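Local atomic coordinates of chaperone CupB2 (Pseudomonas aeruginosa, PDB entry 3Q48), a protein that probably acts as a periplasmic chaperone that helps fimbrial subunits fold during assembly of surface fimbriae. Residues Y183-A188 with Y230-D235; F80-A85 with A95-A100. All blocks are in the same frame, centred on the assembly; numbering follows the deposited sequence.

Overall arrangement
CupB2 has the two-domain, all-beta architecture of the PapD-like periplasmic chaperones, with immunoglobulin-like folds, and each domain contributes one contact. Interaction 2 comes first along the chain: 80-85 and 95-100 lie on the adjacent strands 80-89 and 93-101, a beta hairpin in the large sheet of the N-terminal domain. Interaction 1 follows in series, pairing 183-188 on strand 185-194 with 230-235 on strand 227-233, the two middle strands of a four-stranded antiparallel sheet in the C-terminal domain. The centres of interactions 1 and 2 lie about 25 Å apart. Because each pairing joins neighbouring strands of a single sheet, each holds its own domain together rather than bridging the two.

Interaction 1. Residues Y183-A188 with Y230-D235; sequences YYVSFA and YEVIND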
ATOM      1  N   TYR A 183      -7.821   9.342   2.370  1.00 26.05           N
ATOM      2  CA  TYR A 183      -7.192   8.011   2.399  1.00 23.29           C
ATOM      3  C   TYR A 183      -6.681   7.614   1.043  1.00 23.45           C
ATOM      4  O   TYR A 183      -7.283   7.931   0.031  1.00 24.10           O
ATOM      5  CB  TYR A 183      -8.202   6.962   2.823  1.00 22.99           C
ATOM      6  CG  TYR A 183      -8.913   7.294   4.083  1.00 22.66           C
ATOM      7  CD1 TYR A 183      -8.345   6.983   5.322  1.00 22.79           C
ATOM      8  CD2 TYR A 183     -10.163   7.933   4.053  1.00 21.77           C
ATOM      9  CE1 TYR A 183      -8.994   7.313   6.540  1.00 21.80           C
ATOM     10  CE2 TYR A 183     -10.794   8.287   5.235  1.00 23.24           C
ATOM     11  CZ  TYR A 183     -10.211   7.968   6.467  1.00 25.74           C
ATOM     12  OH  TYR A 183     -10.879   8.311   7.626  1.00 33.11           O
ATOM     13  N   TYR A 184      -5.586   6.875   1.011  1.00 22.27           N
ATOM     14  CA  TYR A 184      -5.222   6.195  -0.220  1.00 22.04           C
ATOM     15  C   TYR A 184      -6.298   5.153  -0.468  1.00 22.75           C
ATOM     16  O   TYR A 184      -6.915   4.621   0.490  1.00 23.86           O
ATOM     17  CB  TYR A 184      -3.810   5.559  -0.101  1.00 20.76           C
ATOM     18  CG  TYR A 184      -2.710   6.627  -0.145  1.00 19.36           C
ATOM     19  CD1 TYR A 184      -2.089   6.961  -1.344  1.00 18.59           C
ATOM     20  CD2 TYR A 184      -2.347   7.336   1.008  1.00 17.45           C
ATOM     21  CE1 TYR A 184      -1.110   7.989  -1.383  1.00 22.05           C
ATOM     22  CE2 TYR A 184      -1.394   8.326   0.986  1.00 19.25           C
ATOM     23  CZ  TYR A 184      -0.785   8.660  -0.211  1.00 22.16           C
ATOM     24  OH  TYR A 184       0.145   9.676  -0.242  1.00 25.30           O
ATOM     25  N   VAL A 185      -6.573   4.875  -1.735  1.00 22.83           N
ATOM     26  CA  VAL A 185      -7.451   3.781  -2.053  1.00 21.71           C
ATOM     27  C   VAL A 185      -6.691   2.963  -3.035  1.00 21.85           C
ATOM     28  O   VAL A 185      -6.304   3.465  -4.066  1.00 23.97           O
ATOM     29  CB  VAL A 185      -8.793   4.312  -2.627  1.00 23.43           C
ATOM     30  CG1 VAL A 185      -9.757   3.094  -3.174  1.00 22.38           C
ATOM     31  CG2 VAL A 185      -9.483   5.170  -1.574  1.00 19.95           C
ATOM     32  N   SER A 186      -6.421   1.715  -2.701  1.00 21.66           N
ATOM     33  CA  SER A 186      -5.677   0.813  -3.599  1.00 22.18           C
ATOM     34  C   SER A 186      -6.618  -0.121  -4.328  1.00 22.16           C
ATOM     35  O   SER A 186      -7.437  -0.784  -3.690  1.00 22.25           O
ATOM     36  CB  SER A 186      -4.663  -0.023  -2.799  1.00 21.60           C
ATOM     37  OG  SER A 186      -3.780   0.865  -2.142  1.00 23.78           O
ATOM     38  N   PHE A 187      -6.497  -0.166  -5.645  1.00 22.39           N
ATOM     39  CA  PHE A 187      -7.336  -1.020  -6.476  1.00 23.96           C
ATOM     40  C   PHE A 187      -6.609  -2.294  -6.896  1.00 24.45           C
ATOM     41  O   PHE A 187      -5.519  -2.198  -7.494  1.00 25.89           O
ATOM     42  CB  PHE A 187      -7.748  -0.300  -7.767  1.00 23.78           C
ATOM     43  CG  PHE A 187      -8.407   1.021  -7.550  1.00 24.07           C
ATOM     44  CD1 PHE A 187      -9.775   1.103  -7.308  1.00 23.42           C
ATOM     45  CD2 PHE A 187      -7.667   2.207  -7.660  1.00 25.32           C
ATOM     46  CE1 PHE A 187     -10.384   2.347  -7.109  1.00 24.33           C
ATOM     47  CE2 PHE A 187      -8.277   3.457  -7.481  1.00 24.51           C
ATOM     48  CZ  PHE A 187      -9.631   3.527  -7.207  1.00 24.67           C
ATOM     49  N   ALA A 188      -7.203  -3.463  -6.635  1.00 23.54           N
ATOM     50  CA  ALA A 188      -6.664  -4.711  -7.168  1.00 23.34           C
ATOM     51  C   ALA A 188      -7.106  -4.892  -8.599  1.00 24.28           C
ATOM     52  O   ALA A 188      -6.476  -5.649  -9.362  1.00 25.19           O
ATOM     53  CB  ALA A 188      -7.107  -5.923  -6.325  1.00 23.11           C
ATOM     54  N   TYR A 230     -15.017  -2.096  -9.333  1.00 22.50           N
ATOM     55  CA  TYR A 230     -13.687  -2.044  -8.830  1.00 22.06           C
ATOM     56  C   TYR A 230     -13.518  -2.714  -7.482  1.00 23.55           C
ATOM     57  O   TYR A 230     -14.453  -2.723  -6.658  1.00 24.78           O
ATOM     58  CB  TYR A 230     -13.197  -0.589  -8.808  1.00 22.68           C
ATOM     59  CG  TYR A 230     -14.020   0.401  -7.997  1.00 22.97           C
ATOM     60  CD1 TYR A 230     -13.757   0.593  -6.653  1.00 23.60           C
ATOM     61  CD2 TYR A 230     -15.054   1.161  -8.588  1.00 22.50           C
ATOM     62  CE1 TYR A 230     -14.489   1.532  -5.889  1.00 24.88           C
ATOM     63  CE2 TYR A 230     -15.812   2.085  -7.835  1.00 23.12           C
ATOM     64  CZ  TYR A 230     -15.509   2.262  -6.480  1.00 26.25           C
ATOM     65  OH  TYR A 230     -16.204   3.150  -5.679  1.00 25.07           O
ATOM     66  N   GLU A 231     -12.316  -3.257  -7.240  1.00 23.05           N
ATOM     67  CA  GLU A 231     -12.029  -3.969  -6.018  1.00 23.02           C
ATOM     68  C   GLU A 231     -10.916  -3.263  -5.330  1.00 23.82           C
ATOM     69  O   GLU A 231      -9.900  -2.955  -5.960  1.00 24.42           O
ATOM     70  CB  GLU A 231     -11.564  -5.404  -6.284  1.00 22.31           C
ATOM     71  CG  GLU A 231     -12.623  -6.298  -6.903  1.00 24.77           C
ATOM     72  CD  GLU A 231     -12.235  -7.781  -6.992  1.00 27.62           C
ATOM     73  OE1 GLU A 231     -11.213  -8.201  -6.399  1.00 31.26           O
ATOM     74  OE2 GLU A 231     -12.964  -8.543  -7.651  1.00 29.96           O
ATOM     75  N   VAL A 232     -11.053  -3.070  -4.023  1.00 23.70           N
ATOM     76  CA  VAL A 232     -10.065  -2.364  -3.306  1.00 23.87           C
ATOM     77  C   VAL A 232      -9.495  -3.201  -2.182  1.00 23.85           C
ATOM     78  O   VAL A 232     -10.198  -4.012  -1.628  1.00 26.88           O
ATOM     79  CB  VAL A 232     -10.667  -1.046  -2.781  1.00 24.96           C
ATOM     80  CG1 VAL A 232     -11.117  -0.169  -3.990  1.00 25.65           C
ATOM     81  CG2 VAL A 232     -11.811  -1.327  -1.926  1.00 25.88           C
ATOM     82  N   ILE A 233      -8.225  -2.989  -1.846  1.00 22.39           N
ATOM     83  CA  ILE A 233      -7.536  -3.704  -0.804  1.00 20.41           C
ATOM     84  C   ILE A 233      -7.686  -2.971   0.522  1.00 21.35           C
ATOM     85  O   ILE A 233      -7.313  -1.798   0.648  1.00 21.99           O
ATOM     86  CB  ILE A 233      -6.054  -3.879  -1.188  1.00 19.54           C
ATOM     87  CG1 ILE A 233      -5.954  -4.664  -2.494  1.00 19.98           C
ATOM     88  CG2 ILE A 233      -5.259  -4.670  -0.103  1.00 18.16           C
ATOM     89  CD1 ILE A 233      -4.757  -4.312  -3.385  1.00 18.93           C
ATOM     90  N   ASN A 234      -8.218  -3.649   1.532  1.00 21.76           N
ATOM     91  CA  ASN A 234      -8.394  -3.044   2.834  1.00 21.55           C
ATOM     92  C   ASN A 234      -7.086  -3.085   3.620  1.00 22.63           C
ATOM     93  O   ASN A 234      -6.093  -3.555   3.115  1.00 21.82           O
ATOM     94  CB  ASN A 234      -9.577  -3.713   3.582  1.00 21.84           C
ATOM     95  CG  ASN A 234      -9.342  -5.201   3.915  1.00 23.03           C
ATOM     96  OD1 ASN A 234      -8.214  -5.668   4.031  1.00 25.56           O
ATOM     97  ND2 ASN A 234     -10.432  -5.950   4.078  1.00 24.20           N
ATOM     98  N   ASP A 235      -7.106  -2.620   4.874  1.00 26.09           N
ATOM     99  CA  ASP A 235      -5.939  -2.546   5.780  1.00 27.84           C
ATOM    100  C   ASP A 235      -5.274  -3.895   6.015  1.00 29.18           C
ATOM    101  O   ASP A 235      -4.064  -3.944   6.262  1.00 27.68           O
ATOM    102  CB  ASP A 235      -6.383  -1.998   7.148  1.00 28.41           C
ATOM    103  CG  ASP A 235      -6.519  -0.459   7.181  1.00 29.95           C
ATOM    104  OD1 ASP A 235      -6.290   0.258   6.157  1.00 28.04           O
ATOM    105  OD2 ASP A 235      -6.853   0.034   8.282  1.00 32.78           O
TER
HETATM  106  O   HOH W   1      -7.384   0.869  -0.348  1.00 16.16           O
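Phe-187 and Val-232 form an antiparallel, non-hydrogen-bonded pair between the two middle strands of the four-stranded sheet of the immunoglobulin-like C-terminal domain, near the start of one strand and the end of the other. Their CA atoms are 4.4 Å apart, and the strand segments run at 122°, so the pairing is strongly twisted. Backbone bonds flank it: Ile-233 N donates to Ser-186 O and Ala-188 N to Glu-231 O, the latter 2.8 Å long.

The Phe-187 side chain can be followed outward. CB lies 3.9 Å from Glu-231 O. With CG anti to the carbonyl carbon (chi1 -54°), the ring begins beside the backbone N; its CD1 meets Val-232 CG1 at 3.8 Å, the two side chains lying side by side. CE1 then reaches Tyr-230 CD1, also at 3.8 Å. The rings form an offset edge-to-face pair, Phe-187 edge toward Tyr-230 face, planes at 82° and centroids 5.8 Å apart; the touch falls at CD1, off the ring centre. Phe-187 also packs on Val-206 of strand 197-206. Tyr-230 OH is hydrogen-bonded to Ala-156 O. Val-232 CG1 also touches Val-185 CG1. Where the strands diverge, a water bridges them, accepting from Ser-186 N and donating to Ile-233 O at 2.8 Å.

Interaction 2. Residues F80-A85 with A95-A100; sequences FSVTPA and AVLRIA
Ser-81 and Ala-100, then Thr-83 and Arg-98, are the hydrogen-bonded pairs of an antiparallel beta hairpin in the N-terminal domain, with Val-82 and Ile-99 as the non-hydrogen-bonded pair between them. The strand axes approach to 4.7 Å at 159°, a nearly antiparallel course.

Four backbone hydrogen bonds supply the polar framework. Ser-81 and Ala-100 exchange two; Thr-83 and Arg-98 exchange the others, Thr-83 N to Arg-98 O being close to straight (173° at the hydrogen) and Arg-98 N to Thr-83 O the shortest at 2.7 Å. Longer CA-H...O contacts fill in between, such as Val-82 CA to Arg-98 O at 3.4 Å.

Apolar contacts gather on the face of Val-82 and Ile-99. Val-82 CG1, anti to the backbone N (chi1 -165°), meets Leu-97 CB at 4.0 Å and, more loosely, Ile-99 CG1. The Phe-80 and Ile-99 side chains cross at a slant, Phe-80 CD1 4.2 Å from Ile-99 CG2, while the Phe-80 ring also packs edge-to-face with Phe-114 on strand 112-121.

Hydroxyls, a water and a charged side chain gather on the face of Ser-81, Thr-83, Arg-98 and Ala-100. The water hydrogen-bonds to Ser-81 OG and to Thr-83 OG1, and donates to Arg-98 O at 2.6 Å. The Arg-98 chain bends at chi3, and its NH1 forms a salt bridge with Glu-45 at the edge strand 45-52.

This division, mainly apolar against mainly polar, is consistent with a hairpin whose Phe-80, Leu-97 and Ile-99 side faces the interior while Ser-81, Thr-83 and Arg-98 face solvent.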
ATOM      1  N   PHE A  80      10.916   7.152  10.078  1.00 37.53           N
ATOM      2  CA  PHE A  80      10.759   5.798  10.589  1.00 36.75           C
ATOM      3  C   PHE A  80      12.111   5.090  10.690  1.00 37.30           C
ATOM      4  O   PHE A  80      13.005   5.358   9.906  1.00 38.80           O
ATOM      5  CB  PHE A  80       9.755   5.009   9.745  1.00 35.09           C
ATOM      6  CG  PHE A  80       8.409   5.647   9.663  1.00 30.81           C
ATOM      7  CD1 PHE A  80       7.497   5.469  10.676  1.00 26.96           C
ATOM      8  CD2 PHE A  80       8.069   6.441   8.566  1.00 31.28           C
ATOM      9  CE1 PHE A  80       6.268   6.046  10.632  1.00 26.84           C
ATOM     10  CE2 PHE A  80       6.819   7.067   8.490  1.00 29.14           C
ATOM     11  CZ  PHE A  80       5.913   6.868   9.536  1.00 29.14           C
ATOM     12  N   SER A  81      12.268   4.237  11.694  1.00 37.02           N
ATOM     13  CA  SER A  81      13.384   3.324  11.755  1.00 37.00           C
ATOM     14  C   SER A  81      12.841   1.879  11.773  1.00 35.66           C
ATOM     15  O   SER A  81      11.719   1.649  12.160  1.00 34.84           O
ATOM     16  CB  SER A  81      14.217   3.617  12.993  1.00 37.78           C
ATOM     17  OG  SER A  81      13.488   3.234  14.157  1.00 40.12           O
ATOM     18  N   VAL A  82      13.635   0.918  11.316  1.00 35.84           N
ATOM     19  CA  VAL A  82      13.271  -0.484  11.405  1.00 35.09           C
ATOM     20  C   VAL A  82      14.362  -1.203  12.156  1.00 36.20           C
ATOM     21  O   VAL A  82      15.521  -1.203  11.752  1.00 37.18           O
ATOM     22  CB  VAL A  82      13.064  -1.162  10.045  1.00 34.58           C
ATOM     23  CG1 VAL A  82      12.324  -2.535  10.231  1.00 34.56           C
ATOM     24  CG2 VAL A  82      12.231  -0.294   9.177  1.00 33.63           C
ATOM     25  N   THR A  83      13.960  -1.821  13.258  1.00 36.28           N
ATOM     26  CA  THR A  83      14.837  -2.547  14.145  1.00 36.47           C
ATOM     27  C   THR A  83      14.378  -3.992  14.133  1.00 35.06           C
ATOM     28  O   THR A  83      13.188  -4.240  14.251  1.00 34.12           O
ATOM     29  CB  THR A  83      14.659  -1.973  15.569  1.00 37.31           C
ATOM     30  OG1 THR A  83      14.784  -0.556  15.487  1.00 38.94           O
ATOM     31  CG2 THR A  83      15.705  -2.508  16.551  1.00 38.74           C
ATOM     32  N   PRO A  84      15.310  -4.948  13.965  1.00 35.27           N
ATOM     33  CA  PRO A  84      16.709  -4.677  13.576  1.00 35.73           C
ATOM     34  C   PRO A  84      16.802  -4.521  12.038  1.00 35.20           C
ATOM     35  O   PRO A  84      15.953  -5.052  11.307  1.00 34.54           O
ATOM     36  CB  PRO A  84      17.466  -5.915  14.083  1.00 35.66           C
ATOM     37  CG  PRO A  84      16.438  -7.001  14.183  1.00 35.33           C
ATOM     38  CD  PRO A  84      15.089  -6.367  14.345  1.00 34.73           C
ATOM     39  N   ALA A  85      17.794  -3.782  11.557  1.00 35.40           N
ATOM     40  CA  ALA A  85      17.848  -3.439  10.123  1.00 35.59           C
ATOM     41  C   ALA A  85      18.221  -4.659   9.275  1.00 35.37           C
ATOM     42  O   ALA A  85      17.875  -4.723   8.110  1.00 35.71           O
ATOM     43  CB  ALA A  85      18.816  -2.275   9.863  1.00 35.65           C
ATOM     44  N   ALA A  95      11.030 -13.963  11.857  1.00 29.55           N
ATOM     45  CA  ALA A  95      11.534 -12.895  12.691  1.00 29.76           C
ATOM     46  C   ALA A  95      10.507 -11.800  12.825  1.00 28.97           C
ATOM     47  O   ALA A  95       9.518 -11.771  12.114  1.00 28.98           O
ATOM     48  CB  ALA A  95      12.835 -12.348  12.137  1.00 30.10           C
ATOM     49  N   VAL A  96      10.752 -10.898  13.753  1.00 29.24           N
ATOM     50  CA  VAL A  96       9.831  -9.846  14.048  1.00 28.95           C
ATOM     51  C   VAL A  96      10.587  -8.555  13.803  1.00 29.65           C
ATOM     52  O   VAL A  96      11.679  -8.339  14.379  1.00 30.23           O
ATOM     53  CB  VAL A  96       9.435  -9.871  15.540  1.00 30.23           C
ATOM     54  CG1 VAL A  96       8.488  -8.674  15.855  1.00 29.24           C
ATOM     55  CG2 VAL A  96       8.808 -11.235  15.951  1.00 29.61           C
ATOM     56  N   LEU A  97      10.023  -7.691  12.963  1.00 28.45           N
ATOM     57  CA  LEU A  97      10.660  -6.401  12.715  1.00 28.48           C
ATOM     58  C   LEU A  97       9.838  -5.384  13.433  1.00 28.14           C
ATOM     59  O   LEU A  97       8.619  -5.528  13.527  1.00 27.56           O
ATOM     60  CB  LEU A  97      10.688  -6.027  11.235  1.00 27.98           C
ATOM     61  CG  LEU A  97      11.224  -7.012  10.213  1.00 29.29           C
ATOM     62  CD1 LEU A  97      10.919  -6.419   8.877  1.00 28.71           C
ATOM     63  CD2 LEU A  97      12.754  -7.313  10.365  1.00 29.09           C
ATOM     64  N   ARG A  98      10.504  -4.342  13.909  1.00 28.09           N
ATOM     65  CA  ARG A  98       9.871  -3.344  14.707  1.00 27.89           C
ATOM     66  C   ARG A  98      10.016  -2.022  14.011  1.00 27.42           C
ATOM     67  O   ARG A  98      11.122  -1.572  13.760  1.00 26.82           O
ATOM     68  CB  ARG A  98      10.516  -3.341  16.090  1.00 28.64           C
ATOM     69  CG  ARG A  98       9.760  -2.601  17.098  1.00 31.95           C
ATOM     70  CD  ARG A  98      10.476  -2.643  18.393  1.00 40.91           C
ATOM     71  NE  ARG A  98      10.136  -3.881  19.083  1.00 47.08           N
ATOM     72  CZ  ARG A  98       8.919  -4.174  19.561  1.00 49.05           C
ATOM     73  NH1 ARG A  98       7.898  -3.330  19.420  1.00 49.19           N
ATOM     74  NH2 ARG A  98       8.712  -5.331  20.172  1.00 49.54           N
ATOM     75  N   ILE A  99       8.877  -1.412  13.683  1.00 28.26           N
ATOM     76  CA  ILE A  99       8.822  -0.059  13.064  1.00 28.52           C
ATOM     77  C   ILE A  99       8.448   1.051  14.056  1.00 28.93           C
ATOM     78  O   ILE A  99       7.353   1.036  14.605  1.00 28.86           O
ATOM     79  CB  ILE A  99       7.866  -0.051  11.895  1.00 27.41           C
ATOM     80  CG1 ILE A  99       8.258  -1.186  10.925  1.00 27.49           C
ATOM     81  CG2 ILE A  99       7.887   1.345  11.222  1.00 29.71           C
ATOM     82  CD1 ILE A  99       7.219  -1.478   9.844  1.00 27.64           C
ATOM     83  N   ALA A 100       9.375   1.987  14.290  1.00 30.14           N
ATOM     84  CA  ALA A 100       9.186   3.148  15.229  1.00 31.46           C
ATOM     85  C   ALA A 100       9.088   4.491  14.529  1.00 32.20           C
ATOM     86  O   ALA A 100       9.878   4.774  13.654  1.00 31.15           O
ATOM     87  CB  ALA A 100      10.307   3.210  16.273  1.00 32.07           C
TER
HETATM   88  O   HOH W   2      12.460   0.430  14.709  1.00 21.66           O